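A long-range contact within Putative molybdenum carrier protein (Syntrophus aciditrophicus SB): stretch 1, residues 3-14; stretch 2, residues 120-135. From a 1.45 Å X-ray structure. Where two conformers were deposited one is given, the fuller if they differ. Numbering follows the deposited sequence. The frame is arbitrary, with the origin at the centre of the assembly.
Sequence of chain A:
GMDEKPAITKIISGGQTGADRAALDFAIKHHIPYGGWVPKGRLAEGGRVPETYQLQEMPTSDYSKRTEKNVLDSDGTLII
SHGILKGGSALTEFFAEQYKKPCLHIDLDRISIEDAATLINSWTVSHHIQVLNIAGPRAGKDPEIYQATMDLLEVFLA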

# COMPACT_ATOMS: atom_id res chain seq x y z
N ASP A 3 0.06 7.89 24.32
CA ASP A 3 1.25 7.03 24.55
C ASP A 3 1.31 5.81 23.59
O ASP A 3 2.40 5.31 23.28
CB ASP A 3 1.33 6.55 26.01
N GLU A 4 0.16 5.33 23.13
CA GLU A 4 0.12 4.17 22.23
C GLU A 4 0.58 4.54 20.82
O GLU A 4 0.18 5.58 20.29
CB GLU A 4 -1.29 3.58 22.18
CG GLU A 4 -1.36 2.27 21.38
CD GLU A 4 -2.74 1.61 21.48
OE1 GLU A 4 -3.67 2.19 22.13
OE2 GLU A 4 -2.88 0.51 20.92
N LYS A 5 1.39 3.65 20.22
CA LYS A 5 1.95 3.84 18.86
C LYS A 5 1.41 2.73 17.91
O LYS A 5 0.92 1.71 18.38
CB LYS A 5 3.48 3.77 18.90
CG LYS A 5 4.15 4.72 19.91
N PRO A 6 1.47 2.93 16.57
CA PRO A 6 1.08 1.87 15.64
C PRO A 6 1.97 0.63 15.84
O PRO A 6 3.15 0.76 16.18
CB PRO A 6 1.36 2.49 14.25
CG PRO A 6 1.32 3.94 14.48
CD PRO A 6 1.91 4.14 15.86
N ALA A 7 1.40 -0.57 15.70
CA ALA A 7 2.18 -1.79 15.76
C ALA A 7 2.19 -2.45 14.39
O ALA A 7 1.51 -3.44 14.16
CB ALA A 7 1.63 -2.75 16.84
N ILE A 8 2.97 -1.89 13.47
CA ILE A 8 3.02 -2.42 12.12
C ILE A 8 4.00 -3.59 12.07
O ILE A 8 5.23 -3.40 12.10
CB ILE A 8 3.38 -1.33 11.08
CG1 ILE A 8 2.42 -0.15 11.18
CG2 ILE A 8 3.37 -1.87 9.64
CD1 ILE A 8 0.95 -0.46 11.01
N THR A 9 3.45 -4.80 12.04
CA THR A 9 4.23 -6.02 12.01
C THR A 9 4.55 -6.48 10.62
O THR A 9 5.42 -7.31 10.42
CB THR A 9 3.50 -7.14 12.76
OG1 THR A 9 2.25 -7.36 12.07
CG2 THR A 9 3.28 -6.75 14.25
N LYS A 10 3.81 -5.98 9.63
CA LYS A 10 4.05 -6.38 8.22
C LYS A 10 3.42 -5.36 7.28
O LYS A 10 2.28 -4.90 7.53
CB LYS A 10 3.47 -7.77 7.93
CG LYS A 10 3.90 -8.40 6.59
CD LYS A 10 3.29 -9.80 6.39
CE LYS A 10 3.81 -10.51 5.12
NZ LYS A 10 3.51 -12.02 4.94
N ILE A 11 4.15 -5.01 6.21
CA ILE A 11 3.66 -4.21 5.10
C ILE A 11 3.53 -5.11 3.91
O ILE A 11 4.47 -5.85 3.61
CB ILE A 11 4.57 -3.02 4.80
CG1 ILE A 11 4.43 -1.97 5.93
CG2 ILE A 11 4.23 -2.37 3.42
CD1 ILE A 11 5.52 -0.86 5.93
N ILE A 12 2.39 -5.06 3.22
CA ILE A 12 2.27 -5.78 1.97
C ILE A 12 1.85 -4.87 0.82
O ILE A 12 1.26 -3.82 1.03
CB ILE A 12 1.31 -7.00 2.07
CG1 ILE A 12 -0.17 -6.62 2.17
CG2 ILE A 12 1.69 -7.91 3.26
CD1 ILE A 12 -1.13 -7.86 2.00
N SER A 13 2.11 -5.32 -0.41
CA SER A 13 1.58 -4.65 -1.58
C SER A 13 1.60 -5.61 -2.76
O SER A 13 2.08 -6.72 -2.67
CB SER A 13 2.39 -3.42 -1.92
OG SER A 13 3.60 -3.77 -2.63
N GLY A 14 1.07 -5.13 -3.88
CA GLY A 14 0.94 -5.92 -5.09
C GLY A 14 2.13 -5.83 -6.02
O GLY A 14 2.07 -6.33 -7.12
N ILE A 120 -3.04 8.73 9.39
CA ILE A 120 -2.71 7.32 9.29
C ILE A 120 -2.45 6.73 10.70
O ILE A 120 -2.84 5.60 11.01
CB ILE A 120 -1.49 7.07 8.34
CG1 ILE A 120 -1.77 7.62 6.93
CG2 ILE A 120 -1.15 5.55 8.30
CD1 ILE A 120 -0.53 7.72 6.03
N ASN A 121 -1.77 7.48 11.52
CA ASN A 121 -1.53 7.04 12.91
C ASN A 121 -2.87 6.82 13.64
O ASN A 121 -3.05 5.79 14.31
CB ASN A 121 -0.62 8.06 13.60
CG ASN A 121 -0.35 7.74 15.05
OD1 ASN A 121 -1.23 7.93 15.89
ND2 ASN A 121 0.87 7.32 15.35
N SER A 122 -3.78 7.77 13.57
CA SER A 122 -5.05 7.64 14.27
C SER A 122 -5.82 6.41 13.75
O SER A 122 -6.41 5.62 14.51
CB SER A 122 -5.85 8.92 14.04
OG SER A 122 -5.21 10.03 14.66
N TRP A 123 -5.80 6.21 12.42
CA TRP A 123 -6.56 5.16 11.79
C TRP A 123 -5.98 3.78 12.12
O TRP A 123 -6.69 2.82 12.42
CB TRP A 123 -6.60 5.41 10.26
CG TRP A 123 -7.14 4.30 9.39
CD1 TRP A 123 -8.43 3.97 9.20
CD2 TRP A 123 -6.36 3.45 8.55
NE1 TRP A 123 -8.52 2.93 8.30
CE2 TRP A 123 -7.25 2.61 7.88
CE3 TRP A 123 -5.00 3.35 8.28
CZ2 TRP A 123 -6.82 1.64 6.99
CZ3 TRP A 123 -4.57 2.39 7.37
CH2 TRP A 123 -5.47 1.54 6.77
N THR A 124 -4.66 3.64 11.96
CA THR A 124 -4.01 2.33 12.25
C THR A 124 -4.19 1.95 13.71
O THR A 124 -4.51 0.79 14.03
CB THR A 124 -2.51 2.28 11.87
OG1 THR A 124 -1.79 3.34 12.49
CG2 THR A 124 -2.32 2.29 10.36
N VAL A 125 -3.98 2.88 14.63
CA VAL A 125 -4.05 2.53 16.06
C VAL A 125 -5.50 2.21 16.44
O VAL A 125 -5.79 1.22 17.12
CB VAL A 125 -3.48 3.63 16.96
CG1 VAL A 125 -3.78 3.32 18.50
CG2 VAL A 125 -1.99 3.77 16.69
N SER A 126 -6.44 3.06 16.00
CA SER A 126 -7.83 2.88 16.40
C SER A 126 -8.44 1.61 15.83
O SER A 126 -9.35 1.02 16.47
CB SER A 126 -8.65 4.13 16.12
OG SER A 126 -8.80 4.38 14.76
N HIS A 127 -7.98 1.18 14.65
CA HIS A 127 -8.47 -0.04 14.03
C HIS A 127 -7.60 -1.30 14.26
O HIS A 127 -7.85 -2.36 13.70
CB HIS A 127 -8.67 0.20 12.52
CG HIS A 127 -9.78 1.14 12.21
ND1 HIS A 127 -9.59 2.50 12.14
CD2 HIS A 127 -11.11 0.93 12.03
CE1 HIS A 127 -10.75 3.09 11.88
NE2 HIS A 127 -11.68 2.17 11.81
N HIS A 128 -6.59 -1.15 15.12
CA HIS A 128 -5.63 -2.21 15.44
C HIS A 128 -5.02 -2.86 14.21
O HIS A 128 -4.85 -4.09 14.16
CB HIS A 128 -6.24 -3.25 16.40
CG HIS A 128 -6.49 -2.70 17.75
ND1 HIS A 128 -5.55 -2.75 18.76
CD2 HIS A 128 -7.58 -2.12 18.28
CE1 HIS A 128 -6.04 -2.19 19.85
NE2 HIS A 128 -7.28 -1.80 19.59
N ILE A 129 -4.66 -2.04 13.22
CA ILE A 129 -4.10 -2.52 11.98
C ILE A 129 -2.63 -2.84 12.21
O ILE A 129 -1.86 -1.95 12.56
CB ILE A 129 -4.26 -1.47 10.88
CG1 ILE A 129 -5.75 -1.38 10.52
CG2 ILE A 129 -3.40 -1.87 9.62
CD1 ILE A 129 -6.13 -0.10 9.83
N GLN A 130 -2.26 -4.11 12.01
CA GLN A 130 -0.86 -4.52 12.13
C GLN A 130 -0.23 -4.98 10.82
O GLN A 130 0.94 -4.72 10.57
CB GLN A 130 -0.76 -5.62 13.20
CG GLN A 130 -1.16 -5.19 14.63
CD GLN A 130 -0.83 -6.23 15.72
OE1 GLN A 130 -0.38 -7.33 15.44
NE2 GLN A 130 -1.10 -5.87 16.94
N VAL A 131 -1.00 -5.71 10.00
CA VAL A 131 -0.63 -6.08 8.65
C VAL A 131 -1.30 -5.08 7.73
O VAL A 131 -2.57 -5.05 7.63
CB VAL A 131 -1.05 -7.51 8.31
CG1 VAL A 131 -0.66 -7.83 6.86
CG2 VAL A 131 -0.42 -8.55 9.30
N LEU A 132 -0.49 -4.19 7.18
CA LEU A 132 -0.96 -3.07 6.40
C LEU A 132 -0.70 -3.23 4.93
O LEU A 132 0.46 -3.33 4.52
CB LEU A 132 -0.27 -1.80 6.89
CG LEU A 132 -0.59 -0.49 6.16
CD1 LEU A 132 -2.07 -0.13 6.27
CD2 LEU A 132 0.28 0.66 6.73
N ASN A 133 -1.77 -3.28 4.12
CA ASN A 133 -1.68 -3.27 2.65
C ASN A 133 -1.60 -1.83 2.18
O ASN A 133 -2.36 -1.00 2.66
CB ASN A 133 -2.91 -3.93 2.08
CG ASN A 133 -2.96 -3.95 0.55
OD1 ASN A 133 -1.93 -4.19 -0.10
ND2 ASN A 133 -4.14 -3.79 -0.03
N ILE A 134 -0.63 -1.53 1.32
CA ILE A 134 -0.43 -0.18 0.80
C ILE A 134 -0.58 -0.29 -0.70
O ILE A 134 0.06 -1.10 -1.38
CB ILE A 134 0.92 0.41 1.20
CG1 ILE A 134 1.02 0.40 2.73
CG2 ILE A 134 1.06 1.84 0.60
CD1 ILE A 134 2.36 0.93 3.30
N ALA A 135 -1.42 0.59 -1.26
CA ALA A 135 -1.78 0.60 -2.67
C ALA A 135 -1.77 2.00 -3.23
O ALA A 135 -1.86 2.99 -2.52
CB ALA A 135 -3.21 -0.03 -2.82
O HOH W 1 0.55 7.29 18.44
O HOH W 2 -1.30 -0.61 14.83
O HOH W 3 0.38 -8.93 13.19
O HOH W 4 -1.22 -3.22 -2.61

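Two segments more than a hundred residues apart join here as neighbouring parallel β-strands, and the contact illustrates how a backbone ladder fixes the register while side chains and waters extend the union beyond the sheet. Strand 10-12 runs beside strand 131-135, and in the parallel manner one residue bonds to two that flank its partner. Lys-10 O accepts from Leu-132 N at 2.9 Å, Leu-132 O accepts from Ile-12 N at 2.9 Å, and Ile-12 O accepts from Ile-134 N at 3.0 Å. Just before the ladder in stretch 1, Gln-130 O receives both Thr-9 N at 2.9 Å and Lys-10 N at 3.3 Å, so a single carbonyl anchors the strand's entry.

Alternation then sorts the side chains. Ile-11 and Leu-132 share one face of the sheet; both are buried, and Ile-11 CG2 packs on Ile-134 CD1 at 3.8 Å. Lys-10, Ile-12, Val-131 and Asn-133 occupy the other, where Ile-12 CG2 lies 4.3 Å from Val-131 CG1. The ND2 of buried Asn-133 is satisfied by a hydrogen bond elsewhere in the structure. Lys-10, extended with all four chi angles t, carries its amine away from the partner strand.

Before the strands, stretch 1 passes along the helix that ends near His-127. Val-125 points toward it, bringing CG2 to 4.0 Å from Pro-6 CG; apolar ring and branched methyls can pack without leaving a polar group unpaired. Glu-4 CD lies 3.6 Å from Val-125 CG1. Ile-8 turns its CD1 inward, 3.5 Å from Ile-129 O. Gln-130 CG sits 3.2 Å from Ala-7 O, while its OE1 accepts from a water.

Waters bridge polar groups that do not meet directly: one donates to Glu-4 O (2.5 Å) and accepts from Asn-121 ND2 (3.1 Å), another accepts from Ala-7 N (2.8 Å) and donates to Ile-129 O (2.7 Å). Together the stretches bury 859 Å².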